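Local coordinates for protein putative peptidase (Parabacteroides merdae, PDB 4L8K) that probably hydrolyses peptide bonds as a putative serine peptidase of family S41, at residues D10-L15 with R39-V44; W16-E21 with F253-P258; N90-I95 with E293-G298; V288-E293 with G298-I303. All blocks are in the same frame, centred on the assembly; numbering follows the deposited sequence. Where two conformers were deposited one is given.

Interaction 1 (D10-L15 with R39-V44)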
loop_
_atom_site.group_PDB
_atom_site.type_symbol
_atom_site.label_atom_id
_atom_site.label_comp_id
_atom_site.label_asym_id
_atom_site.label_seq_id
_atom_site.Cartn_x
_atom_site.Cartn_y
_atom_site.Cartn_z
ATOM N N ASP A 10 27.968 0.511 20.592
ATOM C CA ASP A 10 27.975 1.685 19.705
ATOM C C ASP A 10 26.871 1.585 18.670
ATOM O O ASP A 10 26.225 2.589 18.372
ATOM C CB ASP A 10 29.333 1.838 19.002
ATOM C CG ASP A 10 30.468 2.297 19.893
ATOM O OD1 ASP A 10 30.185 2.831 20.995
ATOM O OD2 ASP A 10 31.643 2.139 19.487
ATOM N N ASN A 11 26.636 0.365 18.139
ATOM C CA ASN A 11 25.580 0.107 17.163
ATOM C C ASN A 11 24.218 0.126 17.840
ATOM O O ASN A 11 23.272 0.653 17.266
ATOM C CB ASN A 11 25.841 -1.191 16.433
ATOM C CG ASN A 11 26.979 -1.004 15.471
ATOM O OD1 ASN A 11 26.814 -0.436 14.393
ATOM N ND2 ASN A 11 28.183 -1.334 15.901
ATOM N N PHE A 12 24.129 -0.360 19.086
ATOM C CA PHE A 12 22.884 -0.258 19.863
ATOM C C PHE A 12 22.498 1.234 20.032
ATOM O O PHE A 12 21.372 1.627 19.702
ATOM C CB PHE A 12 23.031 -0.953 21.239
ATOM C CG PHE A 12 22.093 -0.442 22.305
ATOM C CD1 PHE A 12 20.710 -0.580 22.169
ATOM C CD2 PHE A 12 22.588 0.193 23.442
ATOM C CE1 PHE A 12 19.839 -0.067 23.141
ATOM C CE2 PHE A 12 21.722 0.669 24.431
ATOM C CZ PHE A 12 20.348 0.541 24.269
ATOM N N GLU A 13 23.454 2.046 20.541
ATOM C CA GLU A 13 23.278 3.479 20.783
ATOM C C GLU A 13 22.869 4.212 19.507
ATOM O O GLU A 13 21.896 4.952 19.539
ATOM C CB GLU A 13 24.561 4.118 21.362
ATOM C CG GLU A 13 24.921 3.675 22.772
ATOM C CD GLU A 13 24.085 4.167 23.940
ATOM O OE1 GLU A 13 23.251 5.085 23.753
ATOM O OE2 GLU A 13 24.295 3.646 25.062
ATOM N N ALA A 14 23.580 3.967 18.386
ATOM C CA ALA A 14 23.316 4.600 17.094
ATOM C C ALA A 14 21.925 4.247 16.563
ATOM O O ALA A 14 21.191 5.156 16.177
ATOM C CB ALA A 14 24.371 4.194 16.084
ATOM N N LEU A 15 21.551 2.947 16.590
ATOM C CA LEU A 15 20.244 2.488 16.140
ATOM C C LEU A 15 19.113 3.090 16.992
ATOM O O LEU A 15 18.123 3.544 16.422
ATOM C CB LEU A 15 20.158 0.942 16.126
ATOM C CG LEU A 15 18.799 0.356 15.665
ATOM C CD1 LEU A 15 18.398 0.857 14.269
ATOM C CD2 LEU A 15 18.788 -1.135 15.724
ATOM N N ARG A 39 15.657 -1.067 28.907
ATOM C CA ARG A 39 15.627 -2.530 28.844
ATOM C C ARG A 39 16.772 -3.095 27.987
ATOM O O ARG A 39 17.518 -3.956 28.450
ATOM C CB ARG A 39 14.279 -3.018 28.312
ATOM C CG ARG A 39 13.197 -2.975 29.382
ATOM C CD ARG A 39 11.906 -3.640 28.956
ATOM N NE ARG A 39 11.189 -2.861 27.945
ATOM C CZ ARG A 39 10.874 -3.303 26.732
ATOM N NH1 ARG A 39 11.200 -4.535 26.358
ATOM N NH2 ARG A 39 10.216 -2.526 25.891
ATOM N N TYR A 40 16.920 -2.591 26.750
ATOM C CA TYR A 40 17.933 -3.082 25.810
ATOM C C TYR A 40 19.353 -2.668 26.197
ATOM O O TYR A 40 20.305 -3.354 25.819
ATOM C CB TYR A 40 17.585 -2.667 24.371
ATOM C CG TYR A 40 16.449 -3.509 23.830
ATOM C CD1 TYR A 40 15.117 -3.205 24.130
ATOM C CD2 TYR A 40 16.702 -4.655 23.082
ATOM C CE1 TYR A 40 14.066 -4.003 23.667
ATOM C CE2 TYR A 40 15.664 -5.471 22.641
ATOM C CZ TYR A 40 14.347 -5.126 22.916
ATOM O OH TYR A 40 13.323 -5.907 22.453
ATOM N N ASN A 41 19.492 -1.601 26.993
ATOM C CA ASN A 41 20.771 -1.142 27.529
ATOM C C ASN A 41 21.402 -2.255 28.377
ATOM O O ASN A 41 22.616 -2.461 28.306
ATOM C CB ASN A 41 20.565 0.124 28.368
ATOM C CG ASN A 41 21.801 0.652 29.029
ATOM O OD1 ASN A 41 22.838 0.829 28.404
ATOM N ND2 ASN A 41 21.701 0.961 30.301
ATOM N N LEU A 42 20.552 -3.005 29.125
ATOM C CA LEU A 42 20.961 -4.105 30.007
ATOM C C LEU A 42 21.213 -5.391 29.241
ATOM O O LEU A 42 21.884 -6.290 29.760
ATOM C CB LEU A 42 19.894 -4.368 31.092
ATOM C CG LEU A 42 19.511 -3.193 32.013
ATOM C CD1 LEU A 42 18.225 -3.487 32.761
ATOM C CD2 LEU A 42 20.624 -2.854 32.984
ATOM N N LEU A 43 20.688 -5.488 28.017
ATOM C CA LEU A 43 20.805 -6.691 27.204
ATOM C C LEU A 43 22.006 -6.666 26.247
ATOM O O LEU A 43 22.637 -7.709 26.053
ATOM C CB LEU A 43 19.498 -6.938 26.416
ATOM C CG LEU A 43 18.243 -7.228 27.268
ATOM C CD1 LEU A 43 16.999 -7.201 26.445
ATOM C CD2 LEU A 43 18.319 -8.565 27.907
ATOM N N VAL A 44 22.329 -5.504 25.660
ATOM C CA VAL A 44 23.441 -5.410 24.717
ATOM C C VAL A 44 24.784 -5.379 25.478
ATOM O O VAL A 44 24.992 -4.530 26.340
ATOM C CB VAL A 44 23.288 -4.213 23.748
ATOM C CG1 VAL A 44 24.425 -4.183 22.735
ATOM C CG2 VAL A 44 21.925 -4.234 23.042
#

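Interaction 2 (W16-E21 with F253-P258)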
loop_
_atom_site.group_PDB
_atom_site.type_symbol
_atom_site.label_atom_id
_atom_site.label_comp_id
_atom_site.label_asym_id
_atom_site.label_seq_id
_atom_site.Cartn_x
_atom_site.Cartn_y
_atom_site.Cartn_z
ATOM N N TRP A 16 19.257 3.102 18.335
ATOM C CA TRP A 16 18.239 3.671 19.217
ATOM C C TRP A 16 18.018 5.172 18.897
ATOM O O TRP A 16 16.871 5.625 18.827
ATOM C CB TRP A 16 18.616 3.477 20.708
ATOM C CG TRP A 16 17.502 3.912 21.619
ATOM C CD1 TRP A 16 16.417 3.171 21.992
ATOM C CD2 TRP A 16 17.248 5.256 22.082
ATOM N NE1 TRP A 16 15.552 3.940 22.742
ATOM C CE2 TRP A 16 16.039 5.225 22.813
ATOM C CE3 TRP A 16 17.971 6.464 22.026
ATOM C CZ2 TRP A 16 15.542 6.351 23.492
ATOM C CZ3 TRP A 16 17.475 7.577 22.693
ATOM C CH2 TRP A 16 16.270 7.520 23.404
ATOM N N ARG A 17 19.126 5.920 18.705
ATOM C CA ARG A 17 19.154 7.350 18.401
ATOM C C ARG A 17 18.539 7.645 17.022
ATOM O O ARG A 17 17.764 8.598 16.901
ATOM C CB ARG A 17 20.589 7.884 18.473
ATOM C CG ARG A 17 20.758 9.082 19.414
ATOM C CD ARG A 17 22.170 9.634 19.401
ATOM N NE ARG A 17 22.251 10.918 18.698
ATOM C CZ ARG A 17 22.498 11.050 17.398
ATOM N NH1 ARG A 17 22.684 9.975 16.637
ATOM N NH2 ARG A 17 22.544 12.254 16.845
ATOM N N ILE A 18 18.858 6.813 15.996
ATOM C CA ILE A 18 18.309 6.974 14.642
ATOM C C ILE A 18 16.767 6.872 14.707
ATOM O O ILE A 18 16.074 7.705 14.115
ATOM C CB ILE A 18 18.932 5.980 13.622
ATOM C CG1 ILE A 18 20.397 6.368 13.317
ATOM C CG2 ILE A 18 18.107 5.933 12.315
ATOM C CD1 ILE A 18 21.247 5.286 12.674
HETATM N N MSE A 19 16.249 5.872 15.462
HETATM C CA MSE A 19 14.820 5.670 15.649
HETATM C C MSE A 19 14.214 6.811 16.439
HETATM O O MSE A 19 13.214 7.388 16.012
HETATM C CB MSE A 19 14.567 4.342 16.358
HETATM C CG MSE A 19 14.688 3.132 15.435
HETATM SE SE MSE A 19 13.129 2.968 14.316
HETATM C CE MSE A 19 11.795 2.428 15.611
ATOM N N ASP A 20 14.849 7.171 17.571
ATOM C CA ASP A 20 14.396 8.241 18.473
ATOM C C ASP A 20 14.186 9.574 17.752
ATOM O O ASP A 20 13.189 10.253 18.002
ATOM C CB ASP A 20 15.405 8.433 19.609
ATOM C CG ASP A 20 14.923 9.332 20.723
ATOM O OD1 ASP A 20 13.871 9.018 21.333
ATOM O OD2 ASP A 20 15.610 10.328 21.014
ATOM N N GLU A 21 15.100 9.928 16.846
ATOM C CA GLU A 21 15.080 11.206 16.157
ATOM C C GLU A 21 14.337 11.213 14.824
ATOM O O GLU A 21 13.912 12.296 14.406
ATOM C CB GLU A 21 16.524 11.688 15.933
ATOM C CG GLU A 21 17.275 11.885 17.253
ATOM C CD GLU A 21 18.749 12.238 17.209
ATOM O OE1 GLU A 21 19.364 12.202 16.117
ATOM O OE2 GLU A 21 19.297 12.532 18.295
ATOM N N PHE A 253 12.701 6.161 4.681
ATOM C CA PHE A 253 13.868 6.672 5.371
ATOM C C PHE A 253 14.827 5.514 5.485
ATOM O O PHE A 253 14.416 4.377 5.722
ATOM C CB PHE A 253 13.524 7.252 6.768
ATOM C CG PHE A 253 14.720 7.638 7.614
ATOM C CD1 PHE A 253 15.297 8.896 7.499
ATOM C CD2 PHE A 253 15.319 6.715 8.467
ATOM C CE1 PHE A 253 16.421 9.241 8.257
ATOM C CE2 PHE A 253 16.456 7.057 9.218
ATOM C CZ PHE A 253 17.001 8.316 9.102
ATOM N N SER A 254 16.095 5.783 5.288
ATOM C CA SER A 254 17.143 4.798 5.437
ATOM C C SER A 254 18.384 5.461 5.972
ATOM O O SER A 254 18.699 6.578 5.560
ATOM C CB SER A 254 17.428 4.091 4.127
ATOM O OG SER A 254 17.857 2.775 4.445
ATOM N N SER A 255 19.060 4.801 6.936
ATOM C CA SER A 255 20.299 5.271 7.543
ATOM C C SER A 255 21.197 4.080 7.823
ATOM O O SER A 255 20.707 2.988 8.119
ATOM C CB SER A 255 20.013 6.030 8.834
ATOM O OG SER A 255 21.194 6.656 9.310
ATOM N N GLU A 256 22.504 4.288 7.733
ATOM C CA GLU A 256 23.477 3.248 8.035
ATOM C C GLU A 256 23.898 3.300 9.506
ATOM O O GLU A 256 23.930 4.375 10.109
ATOM C CB GLU A 256 24.712 3.410 7.141
ATOM C CG GLU A 256 24.970 2.224 6.240
ATOM C CD GLU A 256 26.199 2.380 5.373
ATOM O OE1 GLU A 256 27.315 2.491 5.933
ATOM O OE2 GLU A 256 26.047 2.378 4.130
ATOM N N LEU A 257 24.227 2.142 10.075
ATOM C CA LEU A 257 24.754 2.037 11.428
ATOM C C LEU A 257 26.294 2.096 11.372
ATOM O O LEU A 257 26.855 1.821 10.300
ATOM C CB LEU A 257 24.307 0.708 12.091
ATOM C CG LEU A 257 22.816 0.441 12.333
ATOM C CD1 LEU A 257 22.644 -0.731 13.300
ATOM C CD2 LEU A 257 22.112 1.665 12.898
ATOM N N PRO A 258 27.015 2.343 12.501
ATOM C CA PRO A 258 28.488 2.313 12.446
ATOM C C PRO A 258 29.062 1.010 11.865
ATOM O O PRO A 258 30.122 1.065 11.253
ATOM C CB PRO A 258 28.899 2.469 13.922
ATOM C CG PRO A 258 27.784 3.260 14.525
ATOM C CD PRO A 258 26.543 2.719 13.852
#

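Interaction 3 (N90-I95 with E293-G298)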
loop_
_atom_site.group_PDB
_atom_site.type_symbol
_atom_site.label_atom_id
_atom_site.label_comp_id
_atom_site.label_asym_id
_atom_site.label_seq_id
_atom_site.Cartn_x
_atom_site.Cartn_y
_atom_site.Cartn_z
ATOM N N ASN A 90 -6.185 -13.245 0.777
ATOM C CA ASN A 90 -7.288 -12.594 0.014
ATOM C C ASN A 90 -6.944 -12.369 -1.442
ATOM O O ASN A 90 -7.522 -11.481 -2.096
ATOM C CB ASN A 90 -7.751 -11.272 0.683
ATOM C CG ASN A 90 -8.672 -11.526 1.860
ATOM O OD1 ASN A 90 -9.493 -12.434 1.839
ATOM N ND2 ASN A 90 -8.539 -10.766 2.918
ATOM N N PHE A 91 -6.052 -13.231 -1.976
ATOM C CA PHE A 91 -5.617 -13.232 -3.381
ATOM C C PHE A 91 -4.891 -14.542 -3.651
ATOM O O PHE A 91 -4.074 -14.956 -2.833
ATOM C CB PHE A 91 -4.686 -12.024 -3.707
ATOM C CG PHE A 91 -4.242 -11.966 -5.151
ATOM C CD1 PHE A 91 -5.056 -11.392 -6.125
ATOM C CD2 PHE A 91 -3.034 -12.530 -5.544
ATOM C CE1 PHE A 91 -4.671 -11.380 -7.471
ATOM C CE2 PHE A 91 -2.644 -12.524 -6.891
ATOM C CZ PHE A 91 -3.464 -11.944 -7.841
ATOM N N TYR A 92 -5.201 -15.193 -4.780
ATOM C CA TYR A 92 -4.562 -16.432 -5.220
ATOM C C TYR A 92 -4.479 -16.356 -6.708
ATOM O O TYR A 92 -5.516 -16.222 -7.381
ATOM C CB TYR A 92 -5.336 -17.699 -4.760
ATOM C CG TYR A 92 -5.518 -17.775 -3.257
ATOM C CD1 TYR A 92 -4.508 -18.277 -2.438
ATOM C CD2 TYR A 92 -6.675 -17.288 -2.647
ATOM C CE1 TYR A 92 -4.664 -18.329 -1.050
ATOM C CE2 TYR A 92 -6.830 -17.319 -1.266
ATOM C CZ TYR A 92 -5.831 -17.853 -0.473
ATOM O OH TYR A 92 -6.001 -17.893 0.883
ATOM N N LYS A 93 -3.256 -16.388 -7.232
ATOM C CA LYS A 93 -2.973 -16.325 -8.666
ATOM C C LYS A 93 -3.725 -17.453 -9.418
ATOM O O LYS A 93 -4.309 -17.203 -10.473
ATOM C CB LYS A 93 -1.439 -16.415 -8.874
ATOM C CG LYS A 93 -0.942 -16.606 -10.309
ATOM C CD LYS A 93 -0.902 -15.305 -11.124
ATOM C CE LYS A 93 -0.216 -15.448 -12.476
ATOM N NZ LYS A 93 -0.782 -16.549 -13.327
ATOM N N GLU A 94 -3.750 -18.668 -8.844
ATOM C CA GLU A 94 -4.400 -19.849 -9.438
ATOM C C GLU A 94 -5.914 -19.618 -9.602
ATOM O O GLU A 94 -6.484 -20.041 -10.607
ATOM C CB GLU A 94 -4.124 -21.122 -8.600
ATOM C CG GLU A 94 -2.646 -21.471 -8.481
ATOM C CD GLU A 94 -1.762 -20.692 -7.509
ATOM O OE1 GLU A 94 -2.282 -19.883 -6.697
ATOM O OE2 GLU A 94 -0.528 -20.910 -7.566
ATOM N N ILE A 95 -6.557 -18.922 -8.639
ATOM C CA ILE A 95 -7.987 -18.602 -8.735
ATOM C C ILE A 95 -8.171 -17.443 -9.755
ATOM O O ILE A 95 -9.094 -17.475 -10.562
ATOM C CB ILE A 95 -8.600 -18.285 -7.344
ATOM C CG1 ILE A 95 -8.602 -19.512 -6.391
ATOM C CG2 ILE A 95 -10.003 -17.655 -7.452
ATOM C CD1 ILE A 95 -9.461 -20.746 -6.647
ATOM N N GLU A 293 -14.937 -22.035 0.734
ATOM C CA GLU A 293 -15.803 -22.726 -0.211
ATOM C C GLU A 293 -15.711 -22.108 -1.619
ATOM O O GLU A 293 -15.953 -22.815 -2.592
ATOM C CB GLU A 293 -17.269 -22.798 0.280
ATOM C CG GLU A 293 -17.989 -21.464 0.469
ATOM C CD GLU A 293 -17.762 -20.732 1.781
ATOM O OE1 GLU A 293 -16.902 -21.157 2.593
ATOM O OE2 GLU A 293 -18.466 -19.721 1.998
ATOM N N ASP A 294 -15.367 -20.821 -1.745
ATOM C CA ASP A 294 -15.212 -20.246 -3.082
ATOM C C ASP A 294 -13.934 -20.759 -3.759
ATOM O O ASP A 294 -13.945 -20.943 -4.979
ATOM C CB ASP A 294 -15.244 -18.710 -3.075
ATOM C CG ASP A 294 -16.652 -18.166 -3.230
ATOM O OD1 ASP A 294 -17.526 -18.906 -3.757
ATOM O OD2 ASP A 294 -16.861 -16.976 -2.928
ATOM N N ILE A 295 -12.852 -20.997 -2.970
ATOM C CA ILE A 295 -11.569 -21.531 -3.442
ATOM C C ILE A 295 -11.835 -22.904 -4.040
ATOM O O ILE A 295 -11.358 -23.202 -5.144
ATOM C CB ILE A 295 -10.529 -21.585 -2.279
ATOM C CG1 ILE A 295 -9.994 -20.173 -1.958
ATOM C CG2 ILE A 295 -9.374 -22.588 -2.563
ATOM C CD1 ILE A 295 -9.278 -20.030 -0.577
HETATM N N MSE A 296 -12.644 -23.714 -3.310
HETATM C CA MSE A 296 -13.047 -25.060 -3.719
HETATM C C MSE A 296 -13.892 -25.045 -5.003
HETATM O O MSE A 296 -13.964 -26.048 -5.708
HETATM C CB MSE A 296 -13.817 -25.727 -2.587
HETATM C CG MSE A 296 -12.941 -26.036 -1.404
HETATM SE SE MSE A 296 -13.910 -26.932 -0.056
HETATM C CE MSE A 296 -12.382 -27.684 0.905
ATOM N N LYS A 297 -14.534 -23.910 -5.309
ATOM C CA LYS A 297 -15.343 -23.761 -6.526
ATOM C C LYS A 297 -14.544 -23.028 -7.619
ATOM O O LYS A 297 -15.085 -22.767 -8.684
ATOM C CB LYS A 297 -16.653 -23.017 -6.236
ATOM C CG LYS A 297 -17.631 -23.782 -5.351
ATOM C CD LYS A 297 -18.822 -22.914 -5.020
ATOM C CE LYS A 297 -19.345 -23.198 -3.631
ATOM N NZ LYS A 297 -20.132 -22.064 -3.093
ATOM N N GLY A 298 -13.271 -22.719 -7.332
ATOM C CA GLY A 298 -12.347 -21.968 -8.189
ATOM C C GLY A 298 -12.753 -20.518 -8.365
ATOM O O GLY A 298 -12.405 -19.889 -9.377
#

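Interaction 4 (V288-E293 with G298-I303)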
loop_
_atom_site.group_PDB
_atom_site.type_symbol
_atom_site.label_atom_id
_atom_site.label_comp_id
_atom_site.label_asym_id
_atom_site.label_seq_id
_atom_site.Cartn_x
_atom_site.Cartn_y
_atom_site.Cartn_z
ATOM N N VAL A 288 -14.649 -7.584 2.074
ATOM C CA VAL A 288 -14.934 -8.863 1.418
ATOM C C VAL A 288 -13.673 -9.715 1.555
ATOM O O VAL A 288 -12.575 -9.237 1.273
ATOM C CB VAL A 288 -15.434 -8.775 -0.074
ATOM C CG1 VAL A 288 -15.852 -10.150 -0.593
ATOM C CG2 VAL A 288 -16.596 -7.800 -0.242
ATOM N N ALA A 289 -13.830 -10.963 1.996
ATOM C CA ALA A 289 -12.741 -11.926 2.155
ATOM C C ALA A 289 -12.979 -13.129 1.267
ATOM O O ALA A 289 -14.123 -13.583 1.170
ATOM C CB ALA A 289 -12.628 -12.383 3.631
ATOM N N ILE A 290 -11.909 -13.678 0.648
ATOM C CA ILE A 290 -12.030 -14.918 -0.139
ATOM C C ILE A 290 -12.398 -16.059 0.848
ATOM O O ILE A 290 -11.770 -16.207 1.892
ATOM C CB ILE A 290 -10.778 -15.234 -1.002
ATOM C CG1 ILE A 290 -10.577 -14.119 -2.073
ATOM C CG2 ILE A 290 -10.908 -16.634 -1.686
ATOM C CD1 ILE A 290 -9.366 -14.334 -2.975
ATOM N N THR A 291 -13.479 -16.785 0.542
ATOM C CA THR A 291 -13.949 -17.854 1.412
ATOM C C THR A 291 -13.363 -19.187 1.005
ATOM O O THR A 291 -13.020 -19.389 -0.162
ATOM C CB THR A 291 -15.469 -17.903 1.433
ATOM O OG1 THR A 291 -15.925 -18.274 0.140
ATOM C CG2 THR A 291 -16.077 -16.584 1.862
ATOM N N GLY A 292 -13.274 -20.082 1.973
ATOM C CA GLY A 292 -12.776 -21.444 1.780
ATOM C C GLY A 292 -13.596 -22.237 0.767
ATOM O O GLY A 292 -13.019 -22.976 -0.036
ATOM N N GLU A 293 -14.937 -22.035 0.734
ATOM C CA GLU A 293 -15.803 -22.726 -0.211
ATOM C C GLU A 293 -15.711 -22.108 -1.619
ATOM O O GLU A 293 -15.953 -22.815 -2.592
ATOM C CB GLU A 293 -17.269 -22.798 0.280
ATOM C CG GLU A 293 -17.989 -21.464 0.469
ATOM C CD GLU A 293 -17.762 -20.732 1.781
ATOM O OE1 GLU A 293 -16.902 -21.157 2.593
ATOM O OE2 GLU A 293 -18.466 -19.721 1.998
ATOM N N GLY A 298 -13.271 -22.719 -7.332
ATOM C CA GLY A 298 -12.347 -21.968 -8.189
ATOM C C GLY A 298 -12.753 -20.518 -8.365
ATOM O O GLY A 298 -12.405 -19.889 -9.377
ATOM N N ARG A 299 -13.498 -19.977 -7.372
ATOM C CA ARG A 299 -14.035 -18.608 -7.401
ATOM C C ARG A 299 -13.303 -17.660 -6.477
ATOM O O ARG A 299 -12.844 -18.057 -5.399
ATOM C CB ARG A 299 -15.515 -18.616 -6.991
ATOM C CG ARG A 299 -16.469 -19.170 -8.032
ATOM C CD ARG A 299 -17.798 -19.542 -7.380
ATOM N NE ARG A 299 -18.405 -18.437 -6.619
ATOM C CZ ARG A 299 -19.327 -17.605 -7.097
ATOM N NH1 ARG A 299 -19.766 -17.731 -8.344
ATOM N NH2 ARG A 299 -19.829 -16.653 -6.328
ATOM N N ASP A 300 -13.238 -16.385 -6.884
ATOM C CA ASP A 300 -12.656 -15.325 -6.073
ATOM C C ASP A 300 -13.833 -14.538 -5.521
ATOM O O ASP A 300 -14.500 -13.836 -6.278
ATOM C CB ASP A 300 -11.694 -14.441 -6.935
ATOM C CG ASP A 300 -10.925 -13.360 -6.181
ATOM O OD1 ASP A 300 -11.527 -12.687 -5.316
ATOM O OD2 ASP A 300 -9.730 -13.146 -6.498
ATOM N N THR A 301 -14.107 -14.669 -4.224
ATOM C CA THR A 301 -15.224 -13.999 -3.536
ATOM C C THR A 301 -15.230 -12.478 -3.783
ATOM O O THR A 301 -16.303 -11.901 -3.992
ATOM C CB THR A 301 -15.168 -14.293 -2.020
ATOM O OG1 THR A 301 -14.832 -15.666 -1.846
ATOM C CG2 THR A 301 -16.494 -14.014 -1.304
ATOM N N ILE A 302 -14.029 -11.856 -3.800
ATOM C CA ILE A 302 -13.864 -10.422 -3.978
ATOM C C ILE A 302 -14.205 -10.027 -5.423
ATOM O O ILE A 302 -15.000 -9.101 -5.605
ATOM C CB ILE A 302 -12.450 -9.943 -3.513
ATOM C CG1 ILE A 302 -12.186 -10.445 -2.066
ATOM C CG2 ILE A 302 -12.366 -8.412 -3.591
ATOM C CD1 ILE A 302 -10.776 -10.186 -1.479
ATOM N N ILE A 303 -13.663 -10.743 -6.438
ATOM C CA ILE A 303 -14.003 -10.427 -7.832
ATOM C C ILE A 303 -15.530 -10.611 -8.040
ATOM O O ILE A 303 -16.168 -9.740 -8.642
ATOM C CB ILE A 303 -13.157 -11.222 -8.866
ATOM C CG1 ILE A 303 -11.649 -10.874 -8.737
ATOM C CG2 ILE A 303 -13.657 -10.970 -10.323
ATOM C CD1 ILE A 303 -10.674 -11.792 -9.608
#

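Interaction 1 (D10-L15 with R39-V44)
This is a buried helix-to-helix packing contact in the N-terminal helical region, assigned by sequence to the Tricorn protease C1 domain, where the phenyl ring of Phe12 on helix 8-22 is laid against Tyr40 and Asn41 near the end of helix 33-43 and Val44 just beyond it. No hydrogen bond joins the two segments. The ring reaches across because CG lies anti to the backbone N (chi1 156°). Its far end then meets main chain as much as side chain: CZ of Phe12 is 3.6 Å from Asn41 N, and the carbonyl oxygen of Tyr40 sits over one face near the rim. Met60 of helix 50-61 also touches the Phe12 side chain, while the Tyr40 hydroxyl bonds to Glu63 and Asn41 OD1 to Arg9. An alanine in place of Phe12 would probably leave a gap where the ring packs on Tyr40 CB, Asn41 and Val44 CG2. At the root of the side chain, Phe12 CB rests 3.8 Å from Val44 CG1.

Interaction 2 (W16-E21 with F253-P258)
Helix 8-22 packs alongside the edge strand 252-256 of a three-stranded antiparallel sheet, and in this part of the interface Ile18 is the one helix residue that carries the contact. The short helical segment runs nearly antiparallel to strand 253-256, with 155° between their directions, and their axes approach to 10.1 Å. Ile18 points toward the strand and turns one branch to Phe253 and the other to Leu257, with Ser255 between them. Its CG2 methyl comes in at the edge of the Phe253 ring, near the ring plane, 3.7 Å from Phe253 CE2. The longer branch goes the other way along the chain: with CG1 anti to the carbonyl carbon (chi1 -71°) and the chain extended beyond it, CD1 is carried to 3.6 Å from Ser255 OG and 3.7 Å from Leu257 CD2.

The arrangement is a helix-on-sheet packing between parts of the chain far apart in sequence, the helix from the range assigned to the Tricorn C1 domain and the strand from that of peptidase family S41. Phe253 and Ser255 both direct their side chains at the helix, as residues two apart on a strand can, and Ser255 CB also approaches the CG2 methyl of Ile18, at 4.0 Å. On the neighbouring strand 262-266, Phe265 stacks on Phe253, and Val263 also touches Ile18. Where the strand gives way to loop, the backbone oxygen of Glu256 lies 3.8 Å from Ile18 CD1.

Interaction 3 (N90-I95 with E293-G298)
Ile95, Ile295 and Gly298 account for most of the surface buried where the start of helix 93-100 meets the end of helix 292-296, which closes in a Schellman motif. Gly298 is the residue that leaves the helix there, with a positive phi of 67°, a conformation that favours glycine. Its CA is approached by Ile95, whose CD1 methyl stands 3.5 Å away. The same methyl approaches the backbone oxygen of Ile295 at 3.4 Å, so a single carbon touches the end of the helix at two points. That oxygen already accepts the Gly298 N-H, a bond of 2.9 Å that belongs to the motif. The other branch of Ile95 follows the chain onward, its CG2 lying 3.8 Å from Gly298 O, an oxygen that receives a hydrogen bond from Asn98, further along helix 93-100.

An alanine in place of Ile95 would remove the methyl that touches Gly298 CA and Ile295 O, probably opening a gap over the Schellman turn.

Across the contact, the side chain of Ile295 meets Tyr92, the N-cap residue of helix 93-100. The two side chains cross at about a right angle. Because CG1 of Ile295 is anti to its carbonyl carbon (chi1 -75°) and the chain continues extended, the terminal methyl reaches the tyrosine ring, where Ile295 CD1 lies 3.7 Å from Tyr92 CE2.

Interaction 4 (V288-E293 with G298-I303)
One hydrogen bond spans the two segments: the backbone N-H of Thr291 points at Thr301 OG1, 3.0 Å away and nearly straight at 164°. Thr301 is the first residue of helix 301-311, and its hydroxyl also bonds to Asp294, so a single oxygen serves both the chain entering helix 292-296 and a side chain on that helix.

Capping interactions occur at both helix starts. Thr291 is the N-cap of helix 292-296, its hydroxyl receiving Asp294 N-H. Asp300 is the N-cap of helix 301-311: with CG anti to the backbone N (chi1 -175°), its OD1 accepts from Ile303 N at 3.1 Å, met from well above the carboxylate plane, and more weakly from Ile302 N. The other oxygen, OD2, forms a salt bridge with Arg155.

Van der Waals contacts surround these polar groups. Ile290 lays its CD1 methyl against the Asp300 carboxylate, 3.6 Å from OD1, and Ile302 reaches the loop just after strand 286-287, where its CD1 lies 3.4 Å from Val288 O. Two contacts are apolar: Ile290 CG1 is 4.0 Å from Ile302 CD1, the two isoleucines crossing at about a right angle, and Val288 CG1 stands 4.0 Å from Ile302 CG1.

With a carboxylate that meets the helix start through two N-H groups, one weakly, and the guanidinium of Arg155, Asp300 is likely to be stabilised in its charged form and restricted in rotation.

The four contacts form two clusters in one chain. Interactions 1 and 2 lie 12 Å apart between centres and touch each other, both using helix 8-22: Asn11 and Ala14 pack on Pro258, and Leu15 on Leu257. Interactions 3 and 4, with centres only 6 Å apart, share Glu293, Gly298 and helix 292-296, and are joined by Asp294 with Thr301 and Asn90 with Ile290. Between clusters, centres are 42 to 46 Å apart, nearest atoms about 26 Å or more. Along the chain, the segments of interaction 2 alternate with those of interactions 1 and 3; interaction 4 opens after interaction 2 closes and alternates with interaction 3. Strand 252-256 thus ties a late part of the chain to the N-terminal helices.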